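Local structure of reticulocyte binding protein (Streptococcus agalactiae COH1, 3FAW) at residues Q45-L58 with L87-N101. The protein probably hydrolyses alpha-1,6-glucosidic linkages in pullulan and related alpha-glucans as a secreted, cell-wall-anchored streptococcal pullulanase. Sequence-based numbering, arbitrary orientation.
Sequences QTDLTSIQASFTTL and LDTSKSLLIIKGDFN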
# COMPACT_ATOMS: atom_id res chain seq x y z
N GLN A 45 3.74 14.22 32.97
CA GLN A 45 2.51 13.91 33.70
C GLN A 45 1.74 12.80 32.98
O GLN A 45 1.38 12.95 31.80
CB GLN A 45 1.63 15.16 33.87
CG GLN A 45 0.44 14.92 34.82
CD GLN A 45 -0.32 16.18 35.18
OE1 GLN A 45 0.09 17.29 34.85
NE2 GLN A 45 -1.45 16.01 35.86
N THR A 46 1.47 11.72 33.71
CA THR A 46 0.90 10.49 33.15
C THR A 46 -0.57 10.28 33.54
O THR A 46 -1.29 9.53 32.88
CB THR A 46 1.71 9.27 33.61
OG1 THR A 46 1.66 9.16 35.04
CG2 THR A 46 3.17 9.40 33.16
N ASP A 47 -1.00 10.91 34.63
CA ASP A 47 -2.43 10.95 34.99
C ASP A 47 -2.71 12.14 35.92
O ASP A 47 -1.83 12.96 36.17
CB ASP A 47 -2.89 9.60 35.59
CG ASP A 47 -2.26 9.29 36.94
OD1 ASP A 47 -1.87 10.22 37.67
OD2 ASP A 47 -2.18 8.09 37.28
N LEU A 48 -3.94 12.23 36.44
CA LEU A 48 -4.34 13.38 37.24
C LEU A 48 -3.48 13.57 38.49
O LEU A 48 -3.23 14.71 38.90
CB LEU A 48 -5.83 13.29 37.62
CG LEU A 48 -6.83 13.47 36.48
CD1 LEU A 48 -8.27 13.35 36.99
CD2 LEU A 48 -6.64 14.80 35.76
N THR A 49 -3.03 12.47 39.08
CA THR A 49 -2.31 12.51 40.36
C THR A 49 -0.89 11.92 40.30
O THR A 49 -0.37 11.48 41.33
CB THR A 49 -3.11 11.77 41.45
OG1 THR A 49 -3.24 10.38 41.11
CG2 THR A 49 -4.51 12.39 41.62
N SER A 50 -0.25 11.92 39.13
CA SER A 50 1.07 11.29 38.99
C SER A 50 1.98 11.96 37.95
O SER A 50 1.56 12.22 36.82
CB SER A 50 0.92 9.80 38.67
OG SER A 50 2.14 9.11 38.86
N ILE A 51 3.23 12.20 38.35
CA ILE A 51 4.26 12.74 37.47
C ILE A 51 5.54 11.91 37.58
O ILE A 51 6.06 11.70 38.67
CB ILE A 51 4.59 14.21 37.81
CG1 ILE A 51 3.42 15.12 37.42
CG2 ILE A 51 5.87 14.67 37.09
CD1 ILE A 51 3.65 16.59 37.71
N GLN A 52 6.06 11.43 36.44
CA GLN A 52 7.33 10.71 36.42
C GLN A 52 8.47 11.64 36.02
O GLN A 52 8.42 12.30 34.98
CB GLN A 52 7.27 9.47 35.51
CG GLN A 52 6.90 9.72 34.05
CD GLN A 52 7.14 8.49 33.18
OE1 GLN A 52 7.02 7.35 33.64
NE2 GLN A 52 7.48 8.73 31.92
N ALA A 53 9.50 11.70 36.88
CA ALA A 53 10.67 12.55 36.66
C ALA A 53 11.89 11.68 36.41
O ALA A 53 12.22 10.82 37.22
CB ALA A 53 10.91 13.44 37.87
N SER A 54 12.56 11.92 35.29
CA SER A 54 13.75 11.14 34.93
C SER A 54 15.02 11.81 35.46
O SER A 54 15.19 13.02 35.36
CB SER A 54 13.84 10.97 33.41
OG SER A 54 14.89 10.09 33.08
N PHE A 55 15.90 10.99 36.03
CA PHE A 55 17.17 11.47 36.59
C PHE A 55 18.34 10.81 35.88
O PHE A 55 18.18 9.78 35.20
CB PHE A 55 17.23 11.16 38.09
CG PHE A 55 16.39 12.07 38.94
CD1 PHE A 55 16.99 13.04 39.74
CD2 PHE A 55 15.00 11.98 38.93
CE1 PHE A 55 16.21 13.89 40.53
CE2 PHE A 55 14.22 12.82 39.71
CZ PHE A 55 14.83 13.78 40.51
N THR A 56 19.52 11.40 36.02
CA THR A 56 20.77 10.77 35.57
C THR A 56 20.95 9.44 36.30
O THR A 56 21.26 8.42 35.68
CB THR A 56 22.00 11.67 35.86
OG1 THR A 56 21.97 12.10 37.23
CG2 THR A 56 22.00 12.90 34.95
N THR A 57 20.74 9.46 37.62
CA THR A 57 20.78 8.25 38.44
C THR A 57 20.11 8.49 39.80
O THR A 57 20.05 9.63 40.27
CB THR A 57 22.23 7.76 38.67
OG1 THR A 57 22.23 6.67 39.60
CG2 THR A 57 23.11 8.89 39.21
N LEU A 58 19.62 7.41 40.41
CA LEU A 58 19.06 7.46 41.77
C LEU A 58 19.90 6.68 42.80
O LEU A 58 19.49 6.55 43.95
CB LEU A 58 17.61 6.95 41.78
CG LEU A 58 16.60 7.81 41.00
CD1 LEU A 58 15.25 7.11 40.93
CD2 LEU A 58 16.45 9.18 41.63
N LEU A 87 10.73 5.53 44.28
CA LEU A 87 12.00 5.47 43.54
C LEU A 87 12.08 4.21 42.69
O LEU A 87 11.96 3.09 43.20
CB LEU A 87 13.19 5.51 44.51
CG LEU A 87 13.61 6.87 45.08
CD1 LEU A 87 12.49 7.50 45.90
CD2 LEU A 87 14.87 6.72 45.93
N ASP A 88 12.29 4.39 41.39
CA ASP A 88 12.65 3.29 40.49
C ASP A 88 14.14 3.43 40.14
O ASP A 88 14.50 4.17 39.22
CB ASP A 88 11.78 3.30 39.24
CG ASP A 88 11.94 2.04 38.39
OD1 ASP A 88 12.98 1.35 38.51
OD2 ASP A 88 11.03 1.75 37.60
N THR A 89 14.99 2.74 40.90
CA THR A 89 16.45 2.86 40.74
C THR A 89 16.96 2.23 39.44
O THR A 89 18.00 2.63 38.92
CB THR A 89 17.22 2.26 41.94
OG1 THR A 89 16.92 0.87 42.07
CG2 THR A 89 16.86 2.99 43.23
N SER A 90 16.23 1.23 38.93
CA SER A 90 16.58 0.58 37.67
C SER A 90 16.46 1.55 36.49
O SER A 90 17.38 1.64 35.67
CB SER A 90 15.67 -0.62 37.42
OG SER A 90 16.01 -1.27 36.20
N LYS A 91 15.34 2.25 36.42
CA LYS A 91 15.07 3.19 35.33
C LYS A 91 15.54 4.61 35.67
O LYS A 91 15.44 5.51 34.83
CB LYS A 91 13.58 3.21 35.00
CG LYS A 91 13.05 1.90 34.46
CD LYS A 91 11.57 2.03 34.10
CE LYS A 91 11.03 0.76 33.46
NZ LYS A 91 9.57 0.90 33.15
N SER A 92 16.05 4.79 36.89
CA SER A 92 16.47 6.10 37.39
C SER A 92 15.36 7.14 37.22
O SER A 92 15.62 8.29 36.85
CB SER A 92 17.77 6.55 36.71
OG SER A 92 18.83 5.69 37.09
N LEU A 93 14.13 6.72 37.49
CA LEU A 93 12.99 7.63 37.46
C LEU A 93 12.30 7.67 38.82
O LEU A 93 12.26 6.67 39.55
CB LEU A 93 12.00 7.27 36.34
CG LEU A 93 11.28 5.92 36.36
CD1 LEU A 93 10.14 5.93 37.35
CD2 LEU A 93 10.75 5.60 34.96
N LEU A 94 11.79 8.85 39.15
CA LEU A 94 11.10 9.10 40.40
C LEU A 94 9.63 9.37 40.10
O LEU A 94 9.31 10.30 39.35
CB LEU A 94 11.73 10.31 41.09
CG LEU A 94 11.20 10.73 42.46
CD1 LEU A 94 11.55 9.69 43.51
CD2 LEU A 94 11.77 12.09 42.83
N ILE A 95 8.74 8.56 40.66
CA ILE A 95 7.30 8.76 40.49
C ILE A 95 6.78 9.65 41.62
O ILE A 95 6.91 9.30 42.80
CB ILE A 95 6.52 7.42 40.44
CG1 ILE A 95 7.11 6.49 39.37
CG2 ILE A 95 5.05 7.67 40.15
CD1 ILE A 95 8.24 5.62 39.87
N ILE A 96 6.22 10.80 41.25
CA ILE A 96 5.80 11.83 42.20
C ILE A 96 4.28 11.88 42.26
O ILE A 96 3.63 12.04 41.22
CB ILE A 96 6.33 13.23 41.77
CG1 ILE A 96 7.84 13.18 41.49
CG2 ILE A 96 6.03 14.26 42.85
CD1 ILE A 96 8.37 14.38 40.72
N LYS A 97 3.72 11.75 43.46
CA LYS A 97 2.27 11.74 43.68
C LYS A 97 1.78 13.03 44.34
O LYS A 97 2.46 13.61 45.19
CB LYS A 97 1.86 10.56 44.56
CG LYS A 97 2.19 9.19 43.98
CD LYS A 97 1.78 8.08 44.94
CE LYS A 97 2.41 6.75 44.57
NZ LYS A 97 1.86 6.19 43.30
N GLY A 98 0.57 13.44 43.95
CA GLY A 98 -0.06 14.66 44.47
C GLY A 98 -1.28 15.01 43.63
O GLY A 98 -1.67 14.23 42.77
N ASP A 99 -1.88 16.17 43.88
CA ASP A 99 -3.04 16.62 43.11
C ASP A 99 -2.56 17.58 42.02
O ASP A 99 -2.30 18.76 42.28
CB ASP A 99 -4.07 17.30 44.03
CG ASP A 99 -5.38 17.61 43.33
OD1 ASP A 99 -5.42 17.71 42.08
OD2 ASP A 99 -6.40 17.76 44.03
N PHE A 100 -2.43 17.06 40.80
CA PHE A 100 -1.87 17.83 39.68
C PHE A 100 -2.94 18.16 38.64
O PHE A 100 -3.01 17.53 37.58
CB PHE A 100 -0.71 17.07 39.05
CG PHE A 100 0.38 16.70 40.03
CD1 PHE A 100 1.04 17.69 40.75
CD2 PHE A 100 0.76 15.38 40.21
CE1 PHE A 100 2.06 17.36 41.65
CE2 PHE A 100 1.77 15.04 41.10
CZ PHE A 100 2.42 16.03 41.82
N ASN A 101 -3.75 19.17 38.95
CA ASN A 101 -4.83 19.61 38.05
C ASN A 101 -4.23 20.16 36.76
O ASN A 101 -3.50 21.15 36.79
CB ASN A 101 -5.68 20.69 38.75
CG ASN A 101 -6.95 21.05 37.98
OD1 ASN A 101 -7.15 20.65 36.83
ND2 ASN A 101 -7.82 21.83 38.62
O HOH W 1 -5.51 16.35 39.69
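CG1 of I51 and CG of F100 both stand anti to their carbonyl carbons (chi1 -70° and -56°), which helps bring the methyl CD1 of I51 over the middle of the F100 ring, 3.9 Å from its centroid, a CH-pi contact made almost along the ring normal. Backbone of G98 lies against the opposite face, toward the rim, and the N of S50 is at the edge, so the ring is sandwiched between I51 and G98.

Q45 reaches the same corner with an extended side chain. Its NE2 donates a 2.8 Å hydrogen bond to O of F100, on a lone pair of that carbonyl, and another to O of D47 from above the carbonyl plane; one amide thus ties the turn after strand 40-47 to the chain leaving strand 93-98. In that type I turn, O of L48 accepts from N of F100 (3.1 Å), and a water links this oxygen to OD1 of D99.

Away from this corner, strands 50-55 and 93-98 illustrate how sequence-distant strands join by antiparallel backbone pairing. I51 with I96 and A53 with L94 are the hydrogen-bonded pairs, while F55 N adds a bond to S92 O. On the face bearing I51 and A53, CD1 of I96 packs 3.9 Å from CB of A53. Beyond the strand, CD1 of L58 comes 3.3 Å from O of L93, beside the G1 bulge formed by S92 and L93 opposite D88.

Far from the catalytic barrel, in the N-terminal beta domain, strand 40-47 flanks 50-55, strand 79-88 flanks 93-98, F107 and Y111 meet F100 and F55 edge-to-face, and helix 122-129 touches Q45 and L48.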